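Local coordinates for 2',5'-phosphodiesterase 12 (Homo sapiens, PDB 4Z2B), which belongs to the endonuclease/exonuclease/phosphatase family, joining an N-terminal domain of the E-set clan to a DNase I-like fold that holds a magnesium ion, at residues F41-E46 against L90-H95; Y146-D151 against Q196-A201; A299-Y304 against G341-T346. All coordinates share one frame; numbering follows the deposited sequence.

Contact 1. Residues F41-E46 against L90-H95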
loop_
_atom_site.group_PDB
_atom_site.type_symbol
_atom_site.label_atom_id
_atom_site.label_comp_id
_atom_site.label_asym_id
_atom_site.label_seq_id
_atom_site.Cartn_x
_atom_site.Cartn_y
_atom_site.Cartn_z
ATOM N N PHE A 41 18.220 -13.942 14.767
ATOM C CA PHE A 41 17.525 -14.853 13.836
ATOM C C PHE A 41 18.500 -15.833 13.191
ATOM O O PHE A 41 19.631 -15.469 12.881
ATOM C CB PHE A 41 16.816 -14.036 12.725
ATOM C CG PHE A 41 15.833 -13.002 13.222
ATOM C CD1 PHE A 41 14.536 -13.359 13.561
ATOM C CD2 PHE A 41 16.210 -11.667 13.357
ATOM C CE1 PHE A 41 13.628 -12.403 14.037
ATOM C CE2 PHE A 41 15.300 -10.713 13.811
ATOM C CZ PHE A 41 14.021 -11.088 14.167
ATOM N N ARG A 42 18.052 -17.070 12.979
ATOM C CA ARG A 42 18.825 -18.056 12.241
ATOM C C ARG A 42 17.844 -18.938 11.483
ATOM O O ARG A 42 16.992 -19.555 12.101
ATOM C CB ARG A 42 19.775 -18.889 13.139
ATOM C CG ARG A 42 20.577 -19.943 12.351
ATOM C CD ARG A 42 21.583 -19.376 11.348
ATOM N NE ARG A 42 22.812 -18.953 12.017
ATOM C CZ ARG A 42 23.951 -18.657 11.402
ATOM N NH1 ARG A 42 25.011 -18.274 12.104
ATOM N NH2 ARG A 42 24.046 -18.755 10.082
ATOM N N TRP A 43 17.990 -18.999 10.162
ATOM C CA TRP A 43 17.131 -19.794 9.300
ATOM C C TRP A 43 17.751 -21.126 8.982
ATOM O O TRP A 43 18.953 -21.221 8.720
ATOM C CB TRP A 43 16.835 -19.044 7.999
ATOM C CG TRP A 43 15.899 -17.887 8.192
ATOM C CD1 TRP A 43 16.232 -16.597 8.479
ATOM C CD2 TRP A 43 14.467 -17.931 8.134
ATOM N NE1 TRP A 43 15.099 -15.815 8.514
ATOM C CE2 TRP A 43 13.999 -16.611 8.338
ATOM C CE3 TRP A 43 13.535 -18.937 7.818
ATOM C CZ2 TRP A 43 12.636 -16.282 8.284
ATOM C CZ3 TRP A 43 12.184 -18.613 7.799
ATOM C CH2 TRP A 43 11.751 -17.292 7.993
ATOM N N TYR A 44 16.906 -22.165 9.010
ATOM C CA TYR A 44 17.210 -23.534 8.636
ATOM C C TYR A 44 16.325 -23.935 7.476
ATOM O O TYR A 44 15.223 -23.428 7.347
ATOM C CB TYR A 44 16.980 -24.503 9.821
ATOM C CG TYR A 44 17.953 -24.280 10.951
ATOM C CD1 TYR A 44 17.779 -23.230 11.850
ATOM C CD2 TYR A 44 19.056 -25.113 11.124
ATOM C CE1 TYR A 44 18.701 -22.986 12.868
ATOM C CE2 TYR A 44 19.967 -24.900 12.161
ATOM C CZ TYR A 44 19.795 -23.823 13.016
ATOM O OH TYR A 44 20.672 -23.612 14.049
ATOM N N LYS A 45 16.786 -24.861 6.652
ATOM C CA LYS A 45 15.997 -25.436 5.571
ATOM C C LYS A 45 16.119 -26.949 5.640
ATOM O O LYS A 45 17.138 -27.466 6.109
ATOM C CB LYS A 45 16.411 -24.892 4.193
ATOM C CG LYS A 45 17.887 -25.185 3.867
ATOM C CD LYS A 45 18.324 -24.604 2.524
ATOM C CE LYS A 45 19.789 -24.872 2.274
ATOM N NZ LYS A 45 20.286 -24.110 1.088
ATOM N N GLU A 46 15.081 -27.684 5.196
ATOM C CA GLU A 46 15.200 -29.150 5.199
ATOM C C GLU A 46 16.408 -29.602 4.393
ATOM O O GLU A 46 16.708 -29.005 3.355
ATOM C CB GLU A 46 13.955 -29.786 4.603
ATOM C CG GLU A 46 12.956 -30.200 5.646
ATOM C CD GLU A 46 11.716 -30.771 5.009
ATOM O OE1 GLU A 46 11.332 -31.905 5.361
ATOM O OE2 GLU A 46 11.209 -30.139 4.056
ATOM N N LEU A 90 11.405 -27.709 -0.121
ATOM C CA LEU A 90 11.847 -27.797 1.274
ATOM C C LEU A 90 10.937 -27.014 2.204
ATOM O O LEU A 90 10.432 -25.954 1.831
ATOM C CB LEU A 90 13.285 -27.257 1.437
ATOM C CG LEU A 90 14.366 -27.767 0.470
ATOM C CD1 LEU A 90 15.728 -27.077 0.754
ATOM C CD2 LEU A 90 14.498 -29.273 0.540
ATOM N N ARG A 91 10.821 -27.463 3.451
ATOM C CA ARG A 91 10.180 -26.655 4.497
ATOM C C ARG A 91 11.294 -25.850 5.154
ATOM O O ARG A 91 12.483 -26.196 5.011
ATOM C CB ARG A 91 9.418 -27.492 5.528
ATOM C CG ARG A 91 8.172 -28.144 4.926
ATOM C CD ARG A 91 7.213 -28.709 5.970
ATOM N NE ARG A 91 7.839 -29.793 6.740
ATOM C CZ ARG A 91 8.108 -29.723 8.036
ATOM N NH1 ARG A 91 8.679 -30.748 8.659
ATOM N NH2 ARG A 91 7.810 -28.627 8.723
ATOM N N LEU A 92 10.926 -24.800 5.875
ATOM C CA LEU A 92 11.894 -23.928 6.541
ATOM C C LEU A 92 11.657 -23.927 8.023
ATOM O O LEU A 92 10.565 -24.263 8.494
ATOM C CB LEU A 92 11.798 -22.474 6.006
ATOM C CG LEU A 92 11.990 -22.276 4.488
ATOM C CD1 LEU A 92 11.665 -20.826 4.065
ATOM C CD2 LEU A 92 13.413 -22.705 4.043
ATOM N N LYS A 93 12.662 -23.477 8.759
ATOM C CA LYS A 93 12.562 -23.363 10.195
ATOM C C LYS A 93 13.309 -22.134 10.653
ATOM O O LYS A 93 14.473 -21.959 10.308
ATOM C CB LYS A 93 13.109 -24.637 10.875
ATOM C CG LYS A 93 13.046 -24.607 12.402
ATOM C CD LYS A 93 13.376 -25.975 13.011
ATOM C CE LYS A 93 14.842 -26.340 12.979
ATOM N NZ LYS A 93 15.128 -27.512 13.852
ATOM N N LEU A 94 12.626 -21.273 11.400
ATOM C CA LEU A 94 13.246 -20.095 11.968
ATOM C C LEU A 94 13.529 -20.322 13.445
ATOM O O LEU A 94 12.634 -20.696 14.192
ATOM C CB LEU A 94 12.344 -18.857 11.787
ATOM C CG LEU A 94 12.782 -17.564 12.543
ATOM C CD1 LEU A 94 14.063 -16.994 11.971
ATOM C CD2 LEU A 94 11.683 -16.523 12.515
ATOM N N HIS A 95 14.765 -20.074 13.848
ATOM C CA HIS A 95 15.214 -20.070 15.236
ATOM C C HIS A 95 15.407 -18.596 15.577
ATOM O O HIS A 95 16.115 -17.888 14.855
ATOM C CB HIS A 95 16.494 -20.901 15.388
ATOM C CG HIS A 95 17.016 -20.972 16.788
ATOM N ND1 HIS A 95 17.774 -19.941 17.332
ATOM C CD2 HIS A 95 16.913 -21.964 17.701
ATOM C CE1 HIS A 95 18.087 -20.330 18.557
ATOM N NE2 HIS A 95 17.569 -21.531 18.832
HETATM O O HOH W 1 8.672 -32.137 5.420
#
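The two inner strands of the four-stranded antiparallel sheet in the N-terminal domain pair here, with Arg-42 opposite His-95 and Tyr-44 opposite Lys-93 as hydrogen-bonded pairs. Each pair is tied both ways through the backbone, the shorter bonds running from Arg-42 N to His-95 O (2.8 Å) and from Tyr-44 N to Lys-93 O (2.8 Å). Trp-43 and Leu-94 form the non-hydrogen-bonded pair between them. On their face of the sheet, Leu-94 CD1 sits over the five-membered ring of Trp-43 in a CH-pi contact, 3.8 Å from its centroid. The leucine sends CG anti to its own N (chi1 171°), and the same methyl meets the edge of the Phe-41 ring at CD1, 4.0 Å away. On the other face Tyr-44 and His-95 run side by side.

At the ladder's end a side chain supplies one bond of two: Glu-46 N donates to Arg-91 O (3.0 Å), and Glu-46 OE2 accepts from Arg-91 N (2.8 Å) on its anti side, somewhat out of the carboxylate plane. Water 1 bridges Glu-46 OE1 and Arg-91 NE; Ala-52 binds OE1 through its N and Arg-91 NH1 through its O, and Glu-111 forms a salt bridge with NH2.

Strand 71-73 flanks 41-46: Arg-42 NH2 donates to Thr-74 O, with salt bridges to Glu-73 and Glu-77. Strand 108-111 flanks 92-97 on the far side, touched by Lys-93 and His-95.

Contact 2. Residues Y146-D151 against Q196-A201. With 4LC (3-(6-{[(2S,3S)-3-(hydroxymethyl)-2-phenylmorpholin-4-yl]carbonyl}-1-methyl-1H-benzimidazol-2-yl)-1H-indole-6-carbonitrile), chain F.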
loop_
_atom_site.group_PDB
_atom_site.type_symbol
_atom_site.label_atom_id
_atom_site.label_comp_id
_atom_site.label_asym_id
_atom_site.label_seq_id
_atom_site.Cartn_x
_atom_site.Cartn_y
_atom_site.Cartn_z
ATOM N N TYR A 146 -0.374 3.045 -4.395
ATOM C CA TYR A 146 -0.719 1.784 -5.027
ATOM C C TYR A 146 -2.024 1.227 -4.526
ATOM O O TYR A 146 -2.185 1.021 -3.324
ATOM C CB TYR A 146 0.406 0.784 -4.685
ATOM C CG TYR A 146 0.518 -0.518 -5.449
ATOM C CD1 TYR A 146 -0.141 -0.705 -6.667
ATOM C CD2 TYR A 146 1.395 -1.518 -5.023
ATOM C CE1 TYR A 146 0.066 -1.868 -7.435
ATOM C CE2 TYR A 146 1.575 -2.690 -5.754
ATOM C CZ TYR A 146 0.931 -2.856 -6.970
ATOM O OH TYR A 146 1.185 -4.009 -7.683
ATOM N N ASN A 147 -2.959 0.977 -5.470
ATOM C CA ASN A 147 -4.211 0.274 -5.219
ATOM C C ASN A 147 -3.829 -1.192 -5.352
ATOM O O ASN A 147 -3.496 -1.627 -6.455
ATOM C CB ASN A 147 -5.299 0.692 -6.202
ATOM C CG ASN A 147 -6.595 -0.041 -5.921
ATOM O OD1 ASN A 147 -6.604 -1.223 -5.525
ATOM N ND2 ASN A 147 -7.712 0.621 -6.160
ATOM N N ILE A 148 -3.765 -1.923 -4.228
ATOM C CA ILE A 148 -3.255 -3.301 -4.219
ATOM C C ILE A 148 -4.317 -4.389 -4.497
ATOM O O ILE A 148 -3.965 -5.566 -4.404
ATOM C CB ILE A 148 -2.504 -3.617 -2.891
ATOM C CG1 ILE A 148 -3.410 -3.527 -1.642
ATOM C CG2 ILE A 148 -1.266 -2.718 -2.764
ATOM C CD1 ILE A 148 -2.776 -4.138 -0.346
ATOM N N LEU A 149 -5.560 -3.997 -4.834
ATOM C CA LEU A 149 -6.695 -4.880 -5.178
ATOM C C LEU A 149 -7.079 -5.736 -3.967
ATOM O O LEU A 149 -6.385 -6.689 -3.595
ATOM C CB LEU A 149 -6.369 -5.727 -6.438
ATOM C CG LEU A 149 -7.305 -6.881 -6.826
ATOM C CD1 LEU A 149 -8.736 -6.407 -7.046
ATOM C CD2 LEU A 149 -6.756 -7.629 -8.066
ATOM N N ALA A 150 -8.182 -5.373 -3.338
ATOM C CA ALA A 150 -8.610 -6.074 -2.127
ATOM C C ALA A 150 -9.081 -7.467 -2.437
ATOM O O ALA A 150 -9.798 -7.696 -3.419
ATOM C CB ALA A 150 -9.707 -5.297 -1.415
ATOM N N ASP A 151 -8.703 -8.403 -1.568
ATOM C CA ASP A 151 -9.145 -9.795 -1.638
ATOM C C ASP A 151 -10.676 -9.883 -1.524
ATOM O O ASP A 151 -11.271 -10.753 -2.151
ATOM C CB ASP A 151 -8.485 -10.625 -0.514
ATOM C CG ASP A 151 -8.914 -12.084 -0.522
ATOM O OD1 ASP A 151 -8.672 -12.757 -1.520
ATOM O OD2 ASP A 151 -9.552 -12.517 0.448
ATOM N N GLN A 196 -4.234 1.668 -1.307
ATOM C CA GLN A 196 -5.702 1.637 -1.282
ATOM C C GLN A 196 -6.103 0.171 -1.418
ATOM O O GLN A 196 -5.282 -0.619 -1.888
ATOM C CB GLN A 196 -6.292 2.486 -2.425
ATOM C CG GLN A 196 -5.795 3.942 -2.467
ATOM C CD GLN A 196 -4.491 4.111 -3.210
ATOM O OE1 GLN A 196 -4.202 3.411 -4.197
ATOM N NE2 GLN A 196 -3.646 5.014 -2.711
ATOM N N GLU A 197 -7.360 -0.181 -1.061
ATOM C CA GLU A 197 -7.948 -1.539 -1.139
ATOM C C GLU A 197 -7.156 -2.514 -0.289
ATOM O O GLU A 197 -6.827 -3.638 -0.711
ATOM C CB GLU A 197 -8.082 -2.028 -2.595
ATOM C CG GLU A 197 -9.150 -1.272 -3.374
ATOM C CD GLU A 197 -9.603 -1.939 -4.657
ATOM O OE1 GLU A 197 -9.495 -3.180 -4.772
ATOM O OE2 GLU A 197 -10.051 -1.206 -5.565
ATOM N N VAL A 198 -6.839 -2.060 0.923
ATOM C CA VAL A 198 -6.103 -2.845 1.891
ATOM C C VAL A 198 -7.134 -3.579 2.761
ATOM O O VAL A 198 -7.874 -2.930 3.502
ATOM C CB VAL A 198 -5.112 -1.973 2.732
ATOM C CG1 VAL A 198 -4.386 -2.814 3.777
ATOM C CG2 VAL A 198 -4.101 -1.249 1.827
ATOM N N ASP A 199 -7.203 -4.926 2.657
ATOM C CA ASP A 199 -8.076 -5.704 3.552
ATOM C C ASP A 199 -7.507 -5.628 4.972
ATOM O O ASP A 199 -6.293 -5.522 5.119
ATOM C CB ASP A 199 -8.183 -7.181 3.123
ATOM C CG ASP A 199 -8.585 -7.403 1.686
ATOM O OD1 ASP A 199 -7.689 -7.456 0.824
ATOM O OD2 ASP A 199 -9.776 -7.549 1.429
ATOM N N ARG A 200 -8.368 -5.665 6.028
ATOM C CA ARG A 200 -7.876 -5.619 7.414
ATOM C C ARG A 200 -6.787 -6.660 7.667
ATOM O O ARG A 200 -5.741 -6.323 8.228
ATOM C CB ARG A 200 -9.019 -5.873 8.425
ATOM C CG ARG A 200 -9.997 -4.721 8.609
ATOM C CD ARG A 200 -10.915 -4.945 9.826
ATOM N NE ARG A 200 -11.805 -3.799 10.032
ATOM C CZ ARG A 200 -11.452 -2.658 10.622
ATOM N NH1 ARG A 200 -10.223 -2.504 11.106
ATOM N NH2 ARG A 200 -12.325 -1.668 10.739
ATOM N N ALA A 201 -7.031 -7.929 7.263
ATOM C CA ALA A 201 -6.070 -9.014 7.497
ATOM C C ALA A 201 -4.808 -8.843 6.666
ATOM O O ALA A 201 -3.745 -9.268 7.097
ATOM C CB ALA A 201 -6.702 -10.365 7.233
HETATM C C13 4LC F . -14.260 -1.765 -10.609
HETATM C C17 4LC F . -13.814 -2.435 -9.345
HETATM C C20 4LC F . -15.547 -1.141 -8.154
HETATM C C01 4LC F . -12.440 2.011 -12.345
HETATM N N05 4LC F . -13.551 1.176 -12.818
HETATM C C06 4LC F . -14.386 1.357 -13.889
HETATM N N07 4LC F . -15.215 0.345 -14.075
HETATM C C08 4LC F . -15.004 -0.488 -12.976
HETATM C C09 4LC F . -15.656 -1.662 -12.592
HETATM C C11 4LC F . -15.254 -2.307 -11.431
HETATM C C14 4LC F . -13.610 -0.587 -10.987
HETATM C C16 4LC F . -13.992 0.025 -12.174
HETATM O O18 4LC F . -12.885 -3.218 -9.371
HETATM N N19 4LC F . -14.459 -2.130 -8.188
HETATM C C23 4LC F . -16.729 -1.708 -7.403
HETATM O O26 4LC F . -16.343 -2.098 -6.069
HETATM C C27 4LC F . -15.300 -3.084 -6.058
HETATM C C29 4LC F . -14.068 -2.621 -6.848
HETATM C C31 4LC F . -13.247 -1.582 -6.082
HETATM O O34 4LC F . -12.240 -1.004 -6.903
HETATM C C36 4LC F . -15.869 -4.450 -6.428
HETATM C C37 4LC F . -16.954 -4.960 -5.724
HETATM C C39 4LC F . -17.458 -6.223 -6.009
HETATM C C41 4LC F . -16.893 -6.989 -7.009
HETATM C C43 4LC F . -15.800 -6.507 -7.706
HETATM C C45 4LC F . -15.296 -5.239 -7.427
HETATM C C47 4LC F . -14.195 2.371 -14.932
HETATM C C48 4LC F . -14.219 2.164 -16.291
HETATM N N50 4LC F . -14.017 3.347 -16.951
HETATM C C52 4LC F . -13.728 4.332 -16.036
HETATM C C53 4LC F . -13.389 5.669 -16.227
HETATM C C55 4LC F . -13.211 6.477 -15.104
HETATM C C56 4LC F . -13.373 5.956 -13.818
HETATM C C58 4LC F . -13.727 4.619 -13.640
HETATM C C60 4LC F . -13.903 3.783 -14.744
HETATM C C61 4LC F . -12.782 7.839 -15.275
HETATM N N62 4LC F . -12.424 8.910 -15.386
#
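Backbone bonds come first: Gln-196 N donates to Tyr-146 O (2.9 Å) and Ile-148 N to Gln-196 O (3.1 Å), a parallel pairing that straddles Asn-147.

Carboxylates then take over. Glu-197 OE1 accepts from Ala-150 N (2.9 Å) with its anti lone pair, and OE2 is gripped twice, by Asn-147 ND2 (3.0 Å) and by O34 of the ligand 4LC (2.6 Å). The amide reaches OE2 from above the carboxylate plane, the two flat groups standing 72° apart. Further on, Asp-199 OD1 offers its syn lone pair to Asp-151 N (2.8 Å), at the first turn of helix 151-154.

Asn-147 is held at both ends of its amide. With CG anti to the backbone N (chi1 -180°), OD1 takes Leu-149 N (3.0 Å) in an Asx turn, and ND2 has a second acceptor in Asp-342.

Apolar contact is slight: Ile-148 CD1 meets Val-198 CG2 (3.9 Å).

The side chain of Glu-197 lies beside a bound magnesium ion. Neighbouring parallel strands carrying an asparagine and a metal-side glutamate near their C-terminal ends are characteristic of the active-site end of the DNase I-like fold.

Contact 3. Residues A299-Y304 against G341-T346. With 4LC (3-(6-{[(2S,3S)-3-(hydroxymethyl)-2-phenylmorpholin-4-yl]carbonyl}-1-methyl-1H-benzimidazol-2-yl)-1H-indole-6-carbonitrile), chain F.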
loop_
_atom_site.group_PDB
_atom_site.type_symbol
_atom_site.label_atom_id
_atom_site.label_comp_id
_atom_site.label_asym_id
_atom_site.label_seq_id
_atom_site.Cartn_x
_atom_site.Cartn_y
_atom_site.Cartn_z
ATOM N N ALA A 299 -1.579 12.864 2.421
ATOM C CA ALA A 299 -2.987 12.463 2.288
ATOM C C ALA A 299 -3.106 11.298 1.349
ATOM O O ALA A 299 -2.306 11.143 0.416
ATOM C CB ALA A 299 -3.833 13.625 1.796
ATOM N N ASN A 300 -4.124 10.477 1.576
ATOM C CA ASN A 300 -4.317 9.259 0.787
ATOM C C ASN A 300 -5.783 9.027 0.614
ATOM O O ASN A 300 -6.532 9.226 1.574
ATOM C CB ASN A 300 -3.658 8.072 1.517
ATOM C CG ASN A 300 -3.769 6.742 0.812
ATOM O OD1 ASN A 300 -3.877 6.677 -0.407
ATOM N ND2 ASN A 300 -3.639 5.656 1.573
ATOM N N THR A 301 -6.232 8.712 -0.619
ATOM C CA THR A 301 -7.675 8.471 -0.808
ATOM C C THR A 301 -7.920 7.424 -1.894
ATOM O O THR A 301 -7.006 7.021 -2.621
ATOM C CB THR A 301 -8.433 9.804 -1.096
ATOM O OG1 THR A 301 -9.819 9.628 -0.819
ATOM C CG2 THR A 301 -8.263 10.297 -2.543
ATOM N N HIS A 302 -9.193 7.035 -2.020
ATOM C CA HIS A 302 -9.739 6.138 -3.025
ATOM C C HIS A 302 -11.119 6.663 -3.344
ATOM O O HIS A 302 -12.048 6.518 -2.535
ATOM C CB HIS A 302 -9.746 4.682 -2.521
ATOM C CG HIS A 302 -10.177 3.675 -3.555
ATOM N ND1 HIS A 302 -10.468 2.369 -3.197
ATOM C CD2 HIS A 302 -10.357 3.806 -4.897
ATOM C CE1 HIS A 302 -10.800 1.749 -4.320
ATOM N NE2 HIS A 302 -10.807 2.586 -5.355
ATOM N N LEU A 303 -11.248 7.345 -4.473
ATOM C CA LEU A 303 -12.526 7.994 -4.813
ATOM C C LEU A 303 -13.504 7.021 -5.474
ATOM O O LEU A 303 -13.111 5.924 -5.884
ATOM C CB LEU A 303 -12.295 9.227 -5.703
ATOM C CG LEU A 303 -11.378 10.339 -5.098
ATOM C CD1 LEU A 303 -11.430 11.599 -5.968
ATOM C CD2 LEU A 303 -11.793 10.691 -3.670
ATOM N N TYR A 304 -14.785 7.421 -5.521
ATOM C CA TYR A 304 -15.893 6.643 -6.105
ATOM C C TYR A 304 -15.496 6.023 -7.456
ATOM O O TYR A 304 -14.966 6.729 -8.321
ATOM C CB TYR A 304 -17.114 7.542 -6.275
ATOM C CG TYR A 304 -18.345 6.800 -6.744
ATOM C CD1 TYR A 304 -18.784 5.656 -6.085
ATOM C CD2 TYR A 304 -19.120 7.290 -7.792
ATOM C CE1 TYR A 304 -19.926 4.971 -6.504
ATOM C CE2 TYR A 304 -20.285 6.632 -8.196
ATOM C CZ TYR A 304 -20.664 5.455 -7.567
ATOM O OH TYR A 304 -21.793 4.773 -7.967
ATOM N N GLY A 341 -3.351 8.721 -4.247
ATOM C CA GLY A 341 -4.599 7.977 -4.311
ATOM C C GLY A 341 -4.947 7.351 -5.626
ATOM O O GLY A 341 -4.296 7.593 -6.641
ATOM N N ASP A 342 -5.981 6.507 -5.569
ATOM C CA ASP A 342 -6.680 6.003 -6.722
ATOM C C ASP A 342 -7.837 6.980 -6.862
ATOM O O ASP A 342 -8.784 6.927 -6.069
ATOM C CB ASP A 342 -7.127 4.552 -6.523
ATOM C CG ASP A 342 -7.991 4.044 -7.656
ATOM O OD1 ASP A 342 -8.316 4.849 -8.578
ATOM O OD2 ASP A 342 -8.344 2.866 -7.627
ATOM N N PHE A 343 -7.704 7.951 -7.783
ATOM C CA PHE A 343 -8.721 8.990 -7.915
ATOM C C PHE A 343 -9.842 8.583 -8.862
ATOM O O PHE A 343 -10.823 9.339 -9.005
ATOM C CB PHE A 343 -8.077 10.308 -8.373
ATOM C CG PHE A 343 -7.171 10.856 -7.296
ATOM C CD1 PHE A 343 -5.835 10.458 -7.220
ATOM C CD2 PHE A 343 -7.684 11.651 -6.272
ATOM C CE1 PHE A 343 -5.007 10.925 -6.190
ATOM C CE2 PHE A 343 -6.857 12.114 -5.237
ATOM C CZ PHE A 343 -5.528 11.748 -5.202
ATOM N N ASN A 344 -9.678 7.445 -9.580
ATOM C CA ASN A 344 -10.683 6.967 -10.548
ATOM C C ASN A 344 -11.046 8.106 -11.540
ATOM O O ASN A 344 -12.212 8.268 -11.910
ATOM C CB ASN A 344 -11.926 6.439 -9.785
ATOM C CG ASN A 344 -11.771 4.992 -9.437
ATOM O OD1 ASN A 344 -11.330 4.212 -10.283
ATOM N ND2 ASN A 344 -12.083 4.603 -8.188
ATOM N N SER A 345 -10.029 8.908 -11.929
ATOM C CA SER A 345 -10.198 10.052 -12.817
ATOM C C SER A 345 -9.052 10.147 -13.797
ATOM O O SER A 345 -7.898 10.236 -13.380
ATOM C CB SER A 345 -10.266 11.350 -12.014
ATOM O OG SER A 345 -11.220 11.311 -10.969
ATOM N N THR A 346 -9.363 10.159 -15.092
ATOM C CA THR A 346 -8.327 10.296 -16.126
ATOM C C THR A 346 -7.943 11.774 -16.299
ATOM O O THR A 346 -8.726 12.668 -15.929
ATOM C CB THR A 346 -8.767 9.649 -17.462
ATOM O OG1 THR A 346 -9.836 10.411 -18.005
ATOM C CG2 THR A 346 -9.164 8.180 -17.329
HETATM C C13 4LC F . -14.260 -1.765 -10.609
HETATM C C17 4LC F . -13.814 -2.435 -9.345
HETATM C C20 4LC F . -15.547 -1.141 -8.154
HETATM C C01 4LC F . -12.440 2.011 -12.345
HETATM N N05 4LC F . -13.551 1.176 -12.818
HETATM C C06 4LC F . -14.386 1.357 -13.889
HETATM N N07 4LC F . -15.215 0.345 -14.075
HETATM C C08 4LC F . -15.004 -0.488 -12.976
HETATM C C09 4LC F . -15.656 -1.662 -12.592
HETATM C C11 4LC F . -15.254 -2.307 -11.431
HETATM C C14 4LC F . -13.610 -0.587 -10.987
HETATM C C16 4LC F . -13.992 0.025 -12.174
HETATM O O18 4LC F . -12.885 -3.218 -9.371
HETATM N N19 4LC F . -14.459 -2.130 -8.188
HETATM C C23 4LC F . -16.729 -1.708 -7.403
HETATM O O26 4LC F . -16.343 -2.098 -6.069
HETATM C C27 4LC F . -15.300 -3.084 -6.058
HETATM C C29 4LC F . -14.068 -2.621 -6.848
HETATM C C31 4LC F . -13.247 -1.582 -6.082
HETATM O O34 4LC F . -12.240 -1.004 -6.903
HETATM C C36 4LC F . -15.869 -4.450 -6.428
HETATM C C37 4LC F . -16.954 -4.960 -5.724
HETATM C C39 4LC F . -17.458 -6.223 -6.009
HETATM C C41 4LC F . -16.893 -6.989 -7.009
HETATM C C43 4LC F . -15.800 -6.507 -7.706
HETATM C C45 4LC F . -15.296 -5.239 -7.427
HETATM C C47 4LC F . -14.195 2.371 -14.932
HETATM C C48 4LC F . -14.219 2.164 -16.291
HETATM N N50 4LC F . -14.017 3.347 -16.951
HETATM C C52 4LC F . -13.728 4.332 -16.036
HETATM C C53 4LC F . -13.389 5.669 -16.227
HETATM C C55 4LC F . -13.211 6.477 -15.104
HETATM C C56 4LC F . -13.373 5.956 -13.818
HETATM C C58 4LC F . -13.727 4.619 -13.640
HETATM C C60 4LC F . -13.903 3.783 -14.744
HETATM C C61 4LC F . -12.782 7.839 -15.275
HETATM N N62 4LC F . -12.424 8.910 -15.386
HETATM O O HOH W 2 -12.060 1.579 -7.783
#
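Asn-344 ND2 grips two acceptors, Leu-303 O across the contact (2.8 Å) and water 2 (3.1 Å). The carbonyl oxygen lies in the plane of the amide, but the N-H arrives above the carbonyl plane, 37° out of it. Water 2 is itself held by two more groups: His-302 NE2 (2.9 Å), which it meets in plane at the ring edge, and O34 of the ligand 4LC (2.7 Å). Through this water the histidine and the asparagine are both joined to the ligand's hydroxymethyl arm.

His-302 and Asp-342 are paired in the parallel ladder and point their side chains the same way, each with CG anti to the backbone N. Ring and carboxylate run side by side, their planes 21° apart, without a hydrogen bond between NE2 and OD2. Both carboxylate oxygens have partners: OD1 accepts from Asn-344 N in an Asx turn, and OD2 from Asn-147. Beneath them the backbones are tied by Leu-303 N to Asp-342 O (3.0 Å) and by a bond from Asp-342 N to Thr-301 O.

On the far face Phe-343 is packed by two side chains. Thr-301 CG2 approaches its CE2 (3.5 Å), and Leu-303 CD1 comes to the ring edge at CD2 (3.8 Å). Phe-410 meets this ring edge-to-face.

Beyond the strand, Asn-344 OD1 touches the N-methyl carbon C01 of 4LC, and Thr-346 N gives a weak hydrogen bond to the nitrile N62 (3.3 Å).

Strand 295-302, helix 310-331 and strand 337-342 make a beta-alpha-beta crossover; the loop after strand 337-342 lines the ligand pocket, with His-302 from the neighbouring strand joined to it through water 2, at the active-site end of the DNase I-like fold.

From the N terminus the three contacts follow in series, none enclosing or crossing another. Contact 1 closes a 43-residue excursion, mostly without regular structure, within the N-terminal domain; its nearest atoms are about 17 Å from contact 2 and about 27 Å from contact 3. In the DNase I-like domain, contact 2 closes a largely helical loop that includes helix 174-187, and contact 3 closes the crossover through helix 310-331. Contacts 2 and 3 belong to different sheets, which meet face to face: Gln-196 NE2 lies 2.9 Å from Asn-300 OD1, a probable hydrogen bond. Both contacts reach 4LC, which lies at the end of the sandwich where strands of both sheets run out into loops.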